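Local coordinates for BldN (Streptomyces venezuelae, PDB 6DXO), which is probably the sigma-binding N-terminal part of the membrane-spanning anti-sigma factor RsbN, which binds an ECF sigma factor and presumably keeps it inactive, at residues D59-V62 against K63-Q66; V65-A68 against Q69-A73. One frame throughout, in Å; residues are numbered along the deposited sequence.

Interaction 1: residues D59-V62 against K63-Q66; sequences DPEV and KVVQ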
loop_
_atom_site.group_PDB
_atom_site.type_symbol
_atom_site.label_atom_id
_atom_site.label_comp_id
_atom_site.label_asym_id
_atom_site.label_seq_id
_atom_site.Cartn_x
_atom_site.Cartn_y
_atom_site.Cartn_z
ATOM N N ASP B 59 4.915 6.823 0.460
ATOM C CA ASP B 59 4.525 8.143 0.931
ATOM C C ASP B 59 3.215 8.056 1.717
ATOM O O ASP B 59 2.241 7.520 1.224
ATOM C CB ASP B 59 4.339 9.035 -0.297
ATOM C CG ASP B 59 4.003 10.461 0.050
ATOM O OD1 ASP B 59 3.351 10.691 1.084
ATOM O OD2 ASP B 59 4.383 11.361 -0.731
ATOM N N PRO B 60 3.192 8.604 2.938
ATOM C CA PRO B 60 1.932 8.592 3.702
ATOM C C PRO B 60 0.743 9.142 2.937
ATOM O O PRO B 60 -0.318 8.535 2.987
ATOM C CB PRO B 60 2.237 9.485 4.904
ATOM C CG PRO B 60 3.709 9.375 5.087
ATOM C CD PRO B 60 4.301 9.190 3.710
ATOM N N GLU B 61 0.879 10.276 2.251
ATOM C CA GLU B 61 -0.292 10.817 1.565
ATOM C C GLU B 61 -0.728 9.982 0.357
ATOM O O GLU B 61 -1.908 9.937 0.009
ATOM C CB GLU B 61 -0.108 12.301 1.224
ATOM C CG GLU B 61 -0.030 13.182 2.484
ATOM C CD GLU B 61 -1.137 12.886 3.505
ATOM O OE1 GLU B 61 -2.321 13.090 3.174
ATOM O OE2 GLU B 61 -0.829 12.456 4.642
ATOM N N VAL B 62 0.218 9.288 -0.263
ATOM C CA VAL B 62 -0.147 8.295 -1.276
ATOM C C VAL B 62 -0.942 7.120 -0.670
ATOM O O VAL B 62 -1.932 6.668 -1.252
ATOM C CB VAL B 62 1.097 7.784 -2.003
ATOM C CG1 VAL B 62 0.743 6.663 -2.963
ATOM C CG2 VAL B 62 1.759 8.950 -2.738
ATOM N N LYS B 63 -0.502 6.617 0.478
ATOM C CA LYS B 63 -1.271 5.566 1.162
ATOM C C LYS B 63 -2.725 5.972 1.407
ATOM O O LYS B 63 -3.650 5.145 1.298
ATOM C CB LYS B 63 -0.622 5.191 2.493
ATOM C CG LYS B 63 0.666 4.403 2.378
ATOM C CD LYS B 63 1.026 3.862 3.761
ATOM C CE LYS B 63 2.215 2.918 3.723
ATOM N NZ LYS B 63 1.769 1.517 3.512
ATOM N N VAL B 64 -2.944 7.228 1.795
ATOM C CA VAL B 64 -4.316 7.657 2.063
ATOM C C VAL B 64 -5.192 7.456 0.827
ATOM O O VAL B 64 -6.288 6.902 0.902
ATOM C CB VAL B 64 -4.384 9.131 2.512
ATOM C CG1 VAL B 64 -5.835 9.520 2.804
ATOM C CG2 VAL B 64 -3.498 9.334 3.730
ATOM N N VAL B 65 -4.682 7.869 -0.326
ATOM C CA VAL B 65 -5.481 7.854 -1.539
ATOM C C VAL B 65 -5.656 6.426 -2.039
ATOM O O VAL B 65 -6.768 6.012 -2.416
ATOM C CB VAL B 65 -4.866 8.729 -2.639
ATOM C CG1 VAL B 65 -5.633 8.572 -3.932
ATOM C CG2 VAL B 65 -4.868 10.212 -2.217
ATOM N N GLN B 66 -4.575 5.657 -2.012
ATOM C CA GLN B 66 -4.669 4.266 -2.485
ATOM C C GLN B 66 -5.632 3.452 -1.631
ATOM O O GLN B 66 -6.427 2.676 -2.153
ATOM C CB GLN B 66 -3.305 3.591 -2.508
ATOM C CG GLN B 66 -2.343 4.264 -3.486
ATOM C CD GLN B 66 -1.073 3.458 -3.752
ATOM O OE1 GLN B 66 -0.662 2.610 -2.949
ATOM N NE2 GLN B 66 -0.428 3.750 -4.875
#
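D59 N-caps a helix whose first turns are closed by K63 N bonding to D59 O (3.0 Å), followed by V64 N to P60 O, a weak, long V65 N to E61 O, and Q66 N to V62 O. The cap itself is made by D59 OD1, which accepts from E61 N at 2.8 Å on its anti side, well out of the carboxylate plane. V62 and Q66 lie side by side and point the same way. With CG set anti to its carbonyl carbon (chi1 -63°), Q66 brings CG to 3.3 Å from V62 O, and its extended chain then passes V62 CG1, which lies 3.7 Å from NE2. The amide ends on the sigma factor chain, OE1 bonding to Y19 OH and NE2 to E41 O of that chain; an alanine here would probably leave both partners without their mate and bare one flank of V62. On another side of the helix, V64 CG2 sits 3.4 Å from P60 O and brushes E61 OE1. K63 NZ forms a salt bridge with D24 of the sigma factor chain. The contact starts helix 60-78, after the linker from helix 41-51, with V64 and V65 on T108 of the sigma factor chain.

Interaction 2: residues V65-A68 against Q69-A73; sequences VQRA and QLVAA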
loop_
_atom_site.group_PDB
_atom_site.type_symbol
_atom_site.label_atom_id
_atom_site.label_comp_id
_atom_site.label_asym_id
_atom_site.label_seq_id
_atom_site.Cartn_x
_atom_site.Cartn_y
_atom_site.Cartn_z
ATOM N N VAL B 65 -4.682 7.869 -0.326
ATOM C CA VAL B 65 -5.481 7.854 -1.539
ATOM C C VAL B 65 -5.656 6.426 -2.039
ATOM O O VAL B 65 -6.768 6.012 -2.416
ATOM C CB VAL B 65 -4.866 8.729 -2.639
ATOM C CG1 VAL B 65 -5.633 8.572 -3.932
ATOM C CG2 VAL B 65 -4.868 10.212 -2.217
ATOM N N GLN B 66 -4.575 5.657 -2.012
ATOM C CA GLN B 66 -4.669 4.266 -2.485
ATOM C C GLN B 66 -5.632 3.452 -1.631
ATOM O O GLN B 66 -6.427 2.676 -2.153
ATOM C CB GLN B 66 -3.305 3.591 -2.508
ATOM C CG GLN B 66 -2.343 4.264 -3.486
ATOM C CD GLN B 66 -1.073 3.458 -3.752
ATOM O OE1 GLN B 66 -0.662 2.610 -2.949
ATOM N NE2 GLN B 66 -0.428 3.750 -4.875
ATOM N N ARG B 67 -5.522 3.592 -0.318
ATOM C CA ARG B 67 -6.408 2.865 0.596
ATOM C C ARG B 67 -7.868 3.222 0.329
ATOM O O ARG B 67 -8.741 2.347 0.322
ATOM C CB ARG B 67 -6.036 3.153 2.063
ATOM C CG ARG B 67 -6.725 2.211 3.089
ATOM C CD ARG B 67 -6.533 2.705 4.525
ATOM N NE ARG B 67 -6.718 1.649 5.516
ATOM C CZ ARG B 67 -7.896 1.279 6.023
ATOM N NH1 ARG B 67 -9.006 1.882 5.631
ATOM N NH2 ARG B 67 -7.959 0.285 6.902
ATOM N N ALA B 68 -8.138 4.511 0.142
ATOM C CA ALA B 68 -9.495 4.965 -0.129
ATOM C C ALA B 68 -9.982 4.409 -1.470
ATOM O O ALA B 68 -11.123 3.957 -1.590
ATOM C CB ALA B 68 -9.574 6.493 -0.107
ATOM N N GLN B 69 -9.108 4.417 -2.474
ATOM C CA GLN B 69 -9.454 3.821 -3.767
ATOM C C GLN B 69 -9.827 2.344 -3.612
ATOM O O GLN B 69 -10.752 1.859 -4.264
ATOM C CB GLN B 69 -8.291 3.939 -4.762
ATOM C CG GLN B 69 -8.149 5.297 -5.446
ATOM C CD GLN B 69 -7.005 5.319 -6.451
ATOM O OE1 GLN B 69 -7.213 5.533 -7.647
ATOM N NE2 GLN B 69 -5.789 5.094 -5.964
ATOM N N LEU B 70 -9.113 1.623 -2.760
ATOM C CA LEU B 70 -9.383 0.186 -2.634
ATOM C C LEU B 70 -10.675 -0.099 -1.864
ATOM O O LEU B 70 -11.459 -1.001 -2.221
ATOM C CB LEU B 70 -8.201 -0.494 -1.963
ATOM C CG LEU B 70 -6.971 -0.451 -2.862
ATOM C CD1 LEU B 70 -5.693 -0.564 -2.068
ATOM C CD2 LEU B 70 -7.091 -1.625 -3.891
ATOM N N VAL B 71 -10.902 0.666 -0.808
ATOM C CA VAL B 71 -12.115 0.502 -0.016
ATOM C C VAL B 71 -13.335 0.843 -0.869
ATOM O O VAL B 71 -14.346 0.143 -0.822
ATOM C CB VAL B 71 -12.069 1.348 1.295
ATOM C CG1 VAL B 71 -13.400 1.271 2.043
ATOM C CG2 VAL B 71 -10.950 0.845 2.197
ATOM N N ALA B 72 -13.229 1.909 -1.660
ATOM C CA ALA B 72 -14.293 2.297 -2.583
ATOM C C ALA B 72 -14.536 1.224 -3.651
ATOM O O ALA B 72 -15.677 0.874 -3.935
ATOM C CB ALA B 72 -13.977 3.640 -3.232
ATOM N N ALA B 73 -13.465 0.710 -4.254
ATOM C CA ALA B 73 -13.614 -0.348 -5.257
ATOM C C ALA B 73 -14.364 -1.534 -4.670
ATOM O O ALA B 73 -15.198 -2.138 -5.342
ATOM C CB ALA B 73 -12.267 -0.781 -5.778
#
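The middle of helix 60-78 is regular alpha-helix, in which V65, Q66, R67 and A68 each offer a carbonyl to the residue four places on. Q69 N meets V65 O at 2.8 Å, and L70, V71 and A72 repeat the pattern on Q66, R67 and A68. Q69 folds back along the helix surface: its CG lies anti to the carbonyl carbon (chi1 -80°), 3.4 Å from V65 O, and the extended chain carries NE2 to 3.7 Å from Q66 CA, its side chain slanting across that of V65. L70 brings CD1 to 3.3 Å from Q66 O and packs on Y19 of the sigma factor chain. V71 lays CG2 against R67 O at 3.3 Å, and the same methyl comes within 4.1 Å of R67 NH1, oblique to the guanidinium. That group, at the end of a chain extended from CG to NE, also meets carboxylates of the sigma factor chain: NH2 forms a salt bridge with E13 and NE another with D20. Side chains resting on carbonyls of the turn before, beside R67 and Q66 whose polar ends bond to the sigma factor, are what an interface helix of an anti-sigma-sigma complex provides.

From the N terminus the chain forms helices 3-20 and 41-51, with residues 22-38 not modelled between them, and then a linker leads to helix 60-78, which holds both contacts. Interaction 1 comes first, at the capped start of that helix; interaction 2 begins where it ends, and V65 and Q66 belong to both. Their centres lie about 10 Å apart. Neither encloses a long loop: each closes successive helical turns, and they overlap in sequence rather than nest. At these two residues the chain passes its bonding on from the capped first turns to the next. Together the contacts make one continuous rod that lies against the sigma factor chain.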